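Local atomic coordinates of lactate dehydrogenase, adjacent gene encodes predicted malate dehydrogenase (Cryptosporidium parvum, PDB entry 4ND2), a protein that probably catalyses the NAD-dependent interconversion of (S)-lactate and pyruvate, and binds pyruvate together with a dinucleotide cofactor. Residues V75-A80 / F116-T121; C143-V148 / A238-M243; I7-S12 / V31-I36. All blocks are in the same frame, centred on the assembly; numbering follows the deposited sequence.

Interaction 1 (V75-A80 / F116-T121); sequences VVIITA and FVICIT. With A3D (3-acetylpyridine adenine dinucleotide), chain C.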
# COMPACT_ATOMS: atom_id res chain seq x y z
N VAL A 75 5.38 -19.01 10.02
CA VAL A 75 3.96 -19.32 10.03
C VAL A 75 3.70 -20.51 9.11
O VAL A 75 4.29 -20.61 8.04
CB VAL A 75 3.11 -18.12 9.56
CG1 VAL A 75 1.63 -18.46 9.55
CG2 VAL A 75 3.38 -16.91 10.45
N VAL A 76 2.83 -21.41 9.56
CA VAL A 76 2.36 -22.52 8.74
C VAL A 76 0.85 -22.41 8.61
O VAL A 76 0.15 -22.38 9.62
CB VAL A 76 2.73 -23.89 9.36
CG1 VAL A 76 2.13 -25.03 8.54
CG2 VAL A 76 4.24 -24.04 9.46
N ILE A 77 0.36 -22.32 7.38
CA ILE A 77 -1.07 -22.26 7.12
C ILE A 77 -1.50 -23.56 6.45
O ILE A 77 -1.01 -23.91 5.37
CB ILE A 77 -1.44 -21.04 6.24
CG1 ILE A 77 -0.87 -19.76 6.84
CG2 ILE A 77 -2.95 -20.93 6.10
CD1 ILE A 77 -1.02 -18.53 5.97
N ILE A 78 -2.42 -24.28 7.10
CA ILE A 78 -2.84 -25.61 6.65
C ILE A 78 -4.16 -25.54 5.88
O ILE A 78 -5.21 -25.25 6.46
CB ILE A 78 -2.98 -26.59 7.83
CG1 ILE A 78 -1.70 -26.60 8.67
CG2 ILE A 78 -3.29 -28.00 7.33
CD1 ILE A 78 -1.76 -27.49 9.90
N THR A 79 -4.09 -25.81 4.58
CA THR A 79 -5.26 -25.82 3.72
C THR A 79 -5.56 -27.22 3.16
O THR A 79 -6.57 -27.41 2.48
CB THR A 79 -5.09 -24.86 2.52
OG1 THR A 79 -4.28 -25.47 1.51
CG2 THR A 79 -4.45 -23.56 2.96
N ALA A 80 -4.69 -28.19 3.45
CA ALA A 80 -4.78 -29.52 2.86
C ALA A 80 -6.10 -30.20 3.19
O ALA A 80 -6.58 -30.13 4.33
CB ALA A 80 -3.62 -30.39 3.31
N PHE A 116 4.03 -20.60 14.10
CA PHE A 116 2.65 -20.27 14.43
C PHE A 116 1.77 -20.95 13.39
O PHE A 116 1.90 -20.67 12.19
CB PHE A 116 2.45 -18.75 14.39
CG PHE A 116 1.07 -18.30 14.78
CD1 PHE A 116 0.55 -18.61 16.04
CD2 PHE A 116 0.29 -17.56 13.91
CE1 PHE A 116 -0.71 -18.18 16.41
CE2 PHE A 116 -0.98 -17.13 14.28
CZ PHE A 116 -1.48 -17.45 15.53
N VAL A 117 0.89 -21.84 13.83
CA VAL A 117 0.09 -22.65 12.92
C VAL A 117 -1.34 -22.12 12.81
O VAL A 117 -2.04 -22.01 13.82
CB VAL A 117 0.05 -24.13 13.36
CG1 VAL A 117 -0.85 -24.95 12.44
CG2 VAL A 117 1.47 -24.70 13.38
N ILE A 118 -1.76 -21.81 11.59
CA ILE A 118 -3.13 -21.38 11.30
C ILE A 118 -3.83 -22.45 10.45
O ILE A 118 -3.49 -22.64 9.28
CB ILE A 118 -3.16 -20.04 10.54
CG1 ILE A 118 -2.44 -18.94 11.34
CG2 ILE A 118 -4.60 -19.62 10.24
CD1 ILE A 118 -2.05 -17.73 10.52
N CYS A 119 -4.79 -23.15 11.04
CA CYS A 119 -5.56 -24.17 10.33
C CYS A 119 -6.72 -23.55 9.56
O CYS A 119 -7.39 -22.65 10.07
CB CYS A 119 -6.09 -25.22 11.30
SG CYS A 119 -4.80 -26.15 12.14
N ILE A 120 -6.94 -24.03 8.34
CA ILE A 120 -8.11 -23.66 7.54
C ILE A 120 -8.96 -24.90 7.22
O ILE A 120 -10.18 -24.80 7.09
CB ILE A 120 -7.70 -22.94 6.24
CG1 ILE A 120 -6.88 -21.68 6.58
CG2 ILE A 120 -8.93 -22.58 5.41
CD1 ILE A 120 -6.43 -20.89 5.38
N THR A 121 -8.32 -26.06 7.09
CA THR A 121 -8.98 -27.34 6.80
C THR A 121 -10.24 -27.57 7.64
O THR A 121 -10.20 -27.44 8.86
CB THR A 121 -8.01 -28.51 7.05
OG1 THR A 121 -6.79 -28.28 6.34
CG2 THR A 121 -8.61 -29.83 6.61
PA A3D C . -8.76 -27.69 -2.80
O1A A3D C . -8.77 -26.66 -3.89
O2A A3D C . -9.33 -29.06 -3.06
O5B A3D C . -7.25 -27.87 -2.30
C5B A3D C . -6.86 -28.90 -1.39
C4B A3D C . -5.40 -29.22 -1.67
O4B A3D C . -4.87 -30.06 -0.63
C3B A3D C . -5.20 -29.96 -2.99
O3B A3D C . -4.33 -29.24 -3.86
C2B A3D C . -4.60 -31.30 -2.59
O2B A3D C . -3.63 -31.80 -3.52
C1B A3D C . -3.98 -30.98 -1.24
N9A A3D C . -3.75 -32.17 -0.40
C8A A3D C . -4.52 -33.27 -0.30
N7A A3D C . -3.97 -34.15 0.58
C5A A3D C . -2.84 -33.60 1.04
C6A A3D C . -1.77 -33.99 1.99
N6A A3D C . -1.82 -35.18 2.65
N1A A3D C . -0.76 -33.11 2.18
C2A A3D C . -0.69 -31.93 1.55
N3A A3D C . -1.63 -31.52 0.67
C4A A3D C . -2.70 -32.30 0.39
O3 A3D C . -9.49 -27.14 -1.47
PN A3D C . -9.60 -25.58 -1.05
O1N A3D C . -10.73 -24.95 -1.82
O2N A3D C . -8.24 -24.94 -1.08
O5D A3D C . -10.04 -25.72 0.49
C5D A3D C . -9.12 -26.29 1.42
C4D A3D C . -9.78 -26.57 2.77
O4D A3D C . -10.17 -25.33 3.38
C3D A3D C . -11.05 -27.42 2.67
O3D A3D C . -11.05 -28.40 3.70
C2D A3D C . -12.18 -26.44 2.89
O2D A3D C . -13.34 -27.03 3.48
C1D A3D C . -11.52 -25.45 3.84
N1N A3D C . -12.18 -24.15 3.90
C2N A3D C . -12.43 -23.63 5.11
C3N A3D C . -13.05 -22.39 5.24
C7N A3D C . -13.33 -21.81 6.59
O7N A3D C . -13.93 -20.76 6.65
C8N A3D C . -12.84 -22.49 7.83
C4N A3D C . -13.42 -21.70 4.09
C5N A3D C . -13.15 -22.26 2.85
C6N A3D C . -12.52 -23.50 2.79
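V75-A80 and F116-T121 contain the two strands of a beta-alpha-beta unit and the loops that follow them, joined through helix 94-111, with the cofactor pocket at their C-terminal ends. The strands run parallel, with V75 to I78 facing F116 to C119. V76 N donates to F116 O, I118 N to V76 O and I78 N to I118 O. Each bond is close to straight.

At the edge of the pocket the pattern changes. I78 O accepts two backbone bonds, from I120 N at 2.8 Å and from T121 N at 3.3 Å. The first lies in the carbonyl plane and the second is tilted out of it. The T121 hydroxyl links the two loops. OG1 is anti to the carbonyl carbon (chi1 -52°) and donates to A80 O at 2.7 Å.

On one face, V75 CG1 meets I118 CD1, and I77 CG2 touches I120 CD1 at 3.6 Å. Helices 14-26 and 234-248 pack on this side. On the other face, I78 CD1 rests against V117 CG1 at 3.7 Å and also reaches C119 SG. V104 of helix 94-111 packs on I78 here.

Both ends line the dinucleotide. A80 CB lies over the adenine, 3.5 Å from A3D N3A, while T79 O approaches A3D C5D, on the ribose next to the pyridine. I120 O comes within 3.2 Å of A3D C2N on the pyridine ring, and I120 CG2 lies over one face of that ring, near C2N. The T79 hydroxyl bonds chiefly to G11 O, and also to I10 O, which ties this loop to the first strand of the domain. Apolar strands ending in loops that hold a dinucleotide are typical of the Rossmann fold of lactate and malate dehydrogenases.

Interaction 2 (C143-V148 / A238-M243); sequences CGMAGV and AAAVKM. With A3D (3-acetylpyridine adenine dinucleotide), chain C.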
# COMPACT_ATOMS: atom_id res chain seq x y z
N CYS A 143 -4.00 -22.25 16.04
CA CYS A 143 -5.35 -21.70 15.97
C CYS A 143 -5.96 -21.96 14.59
O CYS A 143 -5.29 -22.47 13.69
CB CYS A 143 -5.33 -20.20 16.26
SG CYS A 143 -4.52 -19.21 15.00
N GLY A 144 -7.24 -21.63 14.45
CA GLY A 144 -7.96 -21.85 13.20
C GLY A 144 -8.55 -20.57 12.63
O GLY A 144 -9.09 -19.75 13.37
N MET A 145 -8.45 -20.41 11.31
CA MET A 145 -9.13 -19.33 10.61
C MET A 145 -10.60 -19.67 10.47
O MET A 145 -10.95 -20.68 9.85
CB MET A 145 -8.53 -19.09 9.23
CG MET A 145 -9.02 -17.83 8.52
SD MET A 145 -10.77 -17.82 8.05
CE MET A 145 -10.80 -19.09 6.79
N ALA A 146 -11.46 -18.83 11.03
CA ALA A 146 -12.90 -18.96 10.84
C ALA A 146 -13.60 -17.65 11.17
O ALA A 146 -14.31 -17.09 10.34
CB ALA A 146 -13.46 -20.09 11.69
N GLY A 147 -13.39 -17.17 12.40
CA GLY A 147 -14.03 -15.96 12.90
C GLY A 147 -13.84 -14.72 12.04
O GLY A 147 -14.75 -13.91 11.92
N VAL A 148 -12.65 -14.56 11.45
CA VAL A 148 -12.39 -13.41 10.57
C VAL A 148 -13.29 -13.48 9.34
O VAL A 148 -13.84 -12.45 8.92
CB VAL A 148 -10.90 -13.32 10.15
CG1 VAL A 148 -10.70 -12.24 9.09
CG2 VAL A 148 -10.03 -13.03 11.36
N ALA A 238 -7.72 -14.43 2.21
CA ALA A 238 -7.42 -13.09 2.72
C ALA A 238 -7.47 -13.07 4.24
O ALA A 238 -6.63 -12.43 4.88
CB ALA A 238 -8.40 -12.07 2.15
N ALA A 239 -8.44 -13.77 4.82
CA ALA A 239 -8.58 -13.87 6.27
C ALA A 239 -7.34 -14.49 6.91
O ALA A 239 -6.86 -14.00 7.94
CB ALA A 239 -9.82 -14.69 6.62
N ALA A 240 -6.83 -15.56 6.31
CA ALA A 240 -5.63 -16.23 6.80
C ALA A 240 -4.41 -15.30 6.77
O ALA A 240 -3.58 -15.33 7.68
CB ALA A 240 -5.35 -17.48 5.99
N VAL A 241 -4.32 -14.48 5.72
CA VAL A 241 -3.21 -13.53 5.58
C VAL A 241 -3.27 -12.46 6.67
O VAL A 241 -2.24 -12.09 7.24
CB VAL A 241 -3.19 -12.87 4.18
CG1 VAL A 241 -2.13 -11.77 4.11
CG2 VAL A 241 -2.92 -13.91 3.10
N LYS A 242 -4.47 -11.98 6.98
CA LYS A 242 -4.65 -11.00 8.06
C LYS A 242 -4.16 -11.58 9.39
O LYS A 242 -3.51 -10.88 10.17
CB LYS A 242 -6.11 -10.57 8.19
CG LYS A 242 -6.70 -9.86 6.97
CD LYS A 242 -5.92 -8.63 6.53
CE LYS A 242 -5.98 -7.52 7.58
NZ LYS A 242 -5.22 -6.32 7.12
N MET A 243 -4.43 -12.86 9.62
CA MET A 243 -3.97 -13.54 10.83
C MET A 243 -2.45 -13.70 10.84
O MET A 243 -1.81 -13.51 11.88
CB MET A 243 -4.64 -14.91 10.97
CG MET A 243 -6.14 -14.81 11.22
SD MET A 243 -6.97 -16.41 11.30
CE MET A 243 -6.26 -17.10 12.79
PA A3D C . -8.76 -27.69 -2.80
O1A A3D C . -8.77 -26.66 -3.89
O2A A3D C . -9.33 -29.06 -3.06
O5B A3D C . -7.25 -27.87 -2.30
C5B A3D C . -6.86 -28.90 -1.39
C4B A3D C . -5.40 -29.22 -1.67
O4B A3D C . -4.87 -30.06 -0.63
C3B A3D C . -5.20 -29.96 -2.99
O3B A3D C . -4.33 -29.24 -3.86
C2B A3D C . -4.60 -31.30 -2.59
O2B A3D C . -3.63 -31.80 -3.52
C1B A3D C . -3.98 -30.98 -1.24
N9A A3D C . -3.75 -32.17 -0.40
C8A A3D C . -4.52 -33.27 -0.30
N7A A3D C . -3.97 -34.15 0.58
C5A A3D C . -2.84 -33.60 1.04
C6A A3D C . -1.77 -33.99 1.99
N6A A3D C . -1.82 -35.18 2.65
N1A A3D C . -0.76 -33.11 2.18
C2A A3D C . -0.69 -31.93 1.55
N3A A3D C . -1.63 -31.52 0.67
C4A A3D C . -2.70 -32.30 0.39
O3 A3D C . -9.49 -27.14 -1.47
PN A3D C . -9.60 -25.58 -1.05
O1N A3D C . -10.73 -24.95 -1.82
O2N A3D C . -8.24 -24.94 -1.08
O5D A3D C . -10.04 -25.72 0.49
C5D A3D C . -9.12 -26.29 1.42
C4D A3D C . -9.78 -26.57 2.77
O4D A3D C . -10.17 -25.33 3.38
C3D A3D C . -11.05 -27.42 2.67
O3D A3D C . -11.05 -28.40 3.70
C2D A3D C . -12.18 -26.44 2.89
O2D A3D C . -13.34 -27.03 3.48
C1D A3D C . -11.52 -25.45 3.84
N1N A3D C . -12.18 -24.15 3.90
C2N A3D C . -12.43 -23.63 5.11
C3N A3D C . -13.05 -22.39 5.24
C7N A3D C . -13.33 -21.81 6.59
O7N A3D C . -13.93 -20.76 6.65
C8N A3D C . -12.84 -22.49 7.83
C4N A3D C . -13.42 -21.70 4.09
C5N A3D C . -13.15 -22.26 2.85
C6N A3D C . -12.52 -23.50 2.79
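M145 leaves its backbone with CG anti to the backbone N (chi1 -171°), then bends at both chi2 and chi3. This folds the thioether between helix 234-248 and the cofactor. M243 instead runs extended through chi2 (177°) and bends only at chi3 (67°), so its methyl reaches back to the strand. The two methionine side chains cross at about a right angle. M243 SD sits 3.7 Å from M145 CB, and M243 CE is 3.5 Å from C143 SG.

The A239 methyl fits between two partners. M145 SD lies 3.6 Å from A239 CB, and V148 CG1 is equally near it from the start of helix 147-162. M145 CG also approaches the backbone of A240.

M145 CE turns to the acetyl group of the cofactor analogue, 3.6 Å from A3D O7N. M145 O lies 3.3 Å from the acetyl methyl, A3D C8N. V255 of strand 253-261 packs on both V148 and M243, and C257 on M243. M54 of the second subunit packs on A239 and K242.

The two segments meet by van der Waals packing of thioethers, methyls and methylenes, without a hydrogen bond between them. M145 meets the acetyl group with both its methyl and its carbonyl oxygen, and packing on A239 and M243 probably helps to place it there.

Interaction 3 (I7-S12 / V31-I36); sequences IAVIGS and VVLFDI. With A3D (3-acetylpyridine adenine dinucleotide), chain C.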
# COMPACT_ATOMS: atom_id res chain seq x y z
N ILE A 7 6.57 -18.05 5.27
CA ILE A 7 5.27 -18.69 5.47
C ILE A 7 5.19 -19.96 4.64
O ILE A 7 5.43 -19.94 3.43
CB ILE A 7 4.11 -17.76 5.07
CG1 ILE A 7 4.12 -16.49 5.93
CG2 ILE A 7 2.77 -18.49 5.21
CD1 ILE A 7 3.08 -15.46 5.55
N ALA A 8 4.85 -21.07 5.29
CA ALA A 8 4.61 -22.33 4.60
C ALA A 8 3.11 -22.54 4.43
O ALA A 8 2.36 -22.46 5.40
CB ALA A 8 5.22 -23.50 5.37
N VAL A 9 2.69 -22.77 3.19
CA VAL A 9 1.30 -23.05 2.87
C VAL A 9 1.17 -24.53 2.51
O VAL A 9 1.65 -24.97 1.46
CB VAL A 9 0.81 -22.17 1.70
CG1 VAL A 9 -0.64 -22.47 1.36
CG2 VAL A 9 0.99 -20.69 2.03
N ILE A 10 0.54 -25.29 3.41
CA ILE A 10 0.42 -26.74 3.25
C ILE A 10 -0.89 -27.04 2.52
O ILE A 10 -1.97 -26.97 3.11
CB ILE A 10 0.45 -27.48 4.60
CG1 ILE A 10 1.61 -26.98 5.48
CG2 ILE A 10 0.54 -28.99 4.39
CD1 ILE A 10 2.97 -27.02 4.81
N GLY A 11 -0.77 -27.38 1.24
CA GLY A 11 -1.93 -27.56 0.37
C GLY A 11 -2.00 -26.38 -0.57
O GLY A 11 -2.22 -25.24 -0.14
N SER A 12 -1.82 -26.64 -1.87
CA SER A 12 -1.72 -25.59 -2.87
C SER A 12 -2.90 -25.61 -3.83
O SER A 12 -2.74 -25.41 -5.04
CB SER A 12 -0.40 -25.75 -3.63
OG SER A 12 0.69 -25.76 -2.72
N VAL A 31 7.26 -17.39 0.50
CA VAL A 31 6.24 -18.42 0.57
C VAL A 31 6.77 -19.76 0.07
O VAL A 31 7.43 -19.81 -0.97
CB VAL A 31 5.00 -18.03 -0.26
CG1 VAL A 31 3.95 -19.13 -0.22
CG2 VAL A 31 4.42 -16.71 0.24
N VAL A 32 6.47 -20.82 0.80
CA VAL A 32 6.68 -22.19 0.33
C VAL A 32 5.32 -22.84 0.14
O VAL A 32 4.60 -23.09 1.11
CB VAL A 32 7.52 -23.02 1.32
CG1 VAL A 32 7.67 -24.46 0.83
CG2 VAL A 32 8.89 -22.38 1.51
N LEU A 33 4.95 -23.10 -1.11
CA LEU A 33 3.73 -23.82 -1.44
C LEU A 33 4.01 -25.32 -1.44
O LEU A 33 4.74 -25.82 -2.30
CB LEU A 33 3.19 -23.39 -2.81
CG LEU A 33 2.32 -22.14 -2.86
CD1 LEU A 33 2.23 -21.60 -4.28
CD2 LEU A 33 0.92 -22.42 -2.31
N PHE A 34 3.44 -26.03 -0.46
CA PHE A 34 3.61 -27.47 -0.34
C PHE A 34 2.36 -28.19 -0.85
O PHE A 34 1.24 -27.78 -0.56
CB PHE A 34 3.88 -27.86 1.11
CG PHE A 34 4.03 -29.35 1.33
CD1 PHE A 34 5.29 -29.93 1.38
CD2 PHE A 34 2.91 -30.16 1.49
CE1 PHE A 34 5.43 -31.30 1.58
CE2 PHE A 34 3.05 -31.53 1.68
CZ PHE A 34 4.31 -32.10 1.73
N ASP A 35 2.56 -29.28 -1.59
CA ASP A 35 1.47 -30.17 -1.96
C ASP A 35 2.01 -31.55 -2.31
O ASP A 35 3.16 -31.69 -2.73
CB ASP A 35 0.67 -29.59 -3.14
CG ASP A 35 -0.78 -30.03 -3.13
OD1 ASP A 35 -1.06 -31.24 -3.28
OD2 ASP A 35 -1.66 -29.15 -2.98
N ILE A 36 1.17 -32.57 -2.13
CA ILE A 36 1.53 -33.94 -2.52
C ILE A 36 1.26 -34.19 -4.00
O ILE A 36 1.81 -35.12 -4.58
CB ILE A 36 0.80 -35.00 -1.67
CG1 ILE A 36 -0.73 -34.91 -1.84
CG2 ILE A 36 1.19 -34.87 -0.21
CD1 ILE A 36 -1.47 -36.10 -1.29
PA A3D C . -8.76 -27.69 -2.80
O1A A3D C . -8.77 -26.66 -3.89
O2A A3D C . -9.33 -29.06 -3.06
O5B A3D C . -7.25 -27.87 -2.30
C5B A3D C . -6.86 -28.90 -1.39
C4B A3D C . -5.40 -29.22 -1.67
O4B A3D C . -4.87 -30.06 -0.63
C3B A3D C . -5.20 -29.96 -2.99
O3B A3D C . -4.33 -29.24 -3.86
C2B A3D C . -4.60 -31.30 -2.59
O2B A3D C . -3.63 -31.80 -3.52
C1B A3D C . -3.98 -30.98 -1.24
N9A A3D C . -3.75 -32.17 -0.40
C8A A3D C . -4.52 -33.27 -0.30
N7A A3D C . -3.97 -34.15 0.58
C5A A3D C . -2.84 -33.60 1.04
C6A A3D C . -1.77 -33.99 1.99
N6A A3D C . -1.82 -35.18 2.65
N1A A3D C . -0.76 -33.11 2.18
C2A A3D C . -0.69 -31.93 1.55
N3A A3D C . -1.63 -31.52 0.67
C4A A3D C . -2.70 -32.30 0.39
O3 A3D C . -9.49 -27.14 -1.47
PN A3D C . -9.60 -25.58 -1.05
O1N A3D C . -10.73 -24.95 -1.82
O2N A3D C . -8.24 -24.94 -1.08
O5D A3D C . -10.04 -25.72 0.49
C5D A3D C . -9.12 -26.29 1.42
C4D A3D C . -9.78 -26.57 2.77
O4D A3D C . -10.17 -25.33 3.38
C3D A3D C . -11.05 -27.42 2.67
O3D A3D C . -11.05 -28.40 3.70
C2D A3D C . -12.18 -26.44 2.89
O2D A3D C . -13.34 -27.03 3.48
C1D A3D C . -11.52 -25.45 3.84
N1N A3D C . -12.18 -24.15 3.90
C2N A3D C . -12.43 -23.63 5.11
C3N A3D C . -13.05 -22.39 5.24
C7N A3D C . -13.33 -21.81 6.59
O7N A3D C . -13.93 -20.76 6.65
C8N A3D C . -12.84 -22.49 7.83
C4N A3D C . -13.42 -21.70 4.09
C5N A3D C . -13.15 -22.26 2.85
C6N A3D C . -12.52 -23.50 2.79
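The F34 ring meets the adenine at its edge, with A3D C2A in the ring plane and 3.8 Å from F34 CE2. I10 CG2 approaches the same ring obliquely, and Y67 stacks on it. The other flat group is the D35 carboxylate. S12 N reaches its OD2 on the anti side, 16° out of plane, at 2.7 Å in a nearly straight bond.

OD2 also accepts from A3D O3B at 2.8 Å, and OD1 from A3D O2B at 2.6 Å. The ribose diol is thus gripped by both carboxylate oxygens. A37 N bonds to OD1 as well. The adenine lies between I36 on one face and A80 on the other.

Behind the site the strands pair in parallel. V32 N donates to I7 O, V9 N to V32 O and F34 N to V9 O. G11 N continues the pattern to F34 O at 2.7 Å. At G11 phi is positive (107°); a CB there would be jammed against the carbonyl oxygen of I10, which calls for glycine. S12 OG adds a weak bond to F34 O and lies 3.4 Å from L33 CD2. V9 packs on V31 and L33 beneath helix 14-26.

An acidic residue after the second strand, bonded to the adenosine ribose, is a textbook mark of NAD-binding Rossmann domains. Its charge would probably disfavour a phosphate on that ribose, consistent with use of NAD.

Overall arrangement
All three interactions are buried and all touch the dinucleotide. Interactions 1 and 3 are neighbouring strand pairs of one parallel sheet, where segment 75-80 probably bonds to strand 6-10 through I77 N to A8 O and T79 N to I10 O. Interaction 2 adjoins the other side of interaction 1, since strand 142-144 pairs with strand 116-119, and I120 packs on A240. Interactions 2 and 3 do not touch. The chemistry follows position. Interactions 1 and 3 are held mainly by backbone bonds, with interaction 3 adding charge at the adenosine end. Interaction 2 is van der Waals packing nearest the chain centre. It meets the acetyl group, beside interaction 1, which also reaches the pyridine.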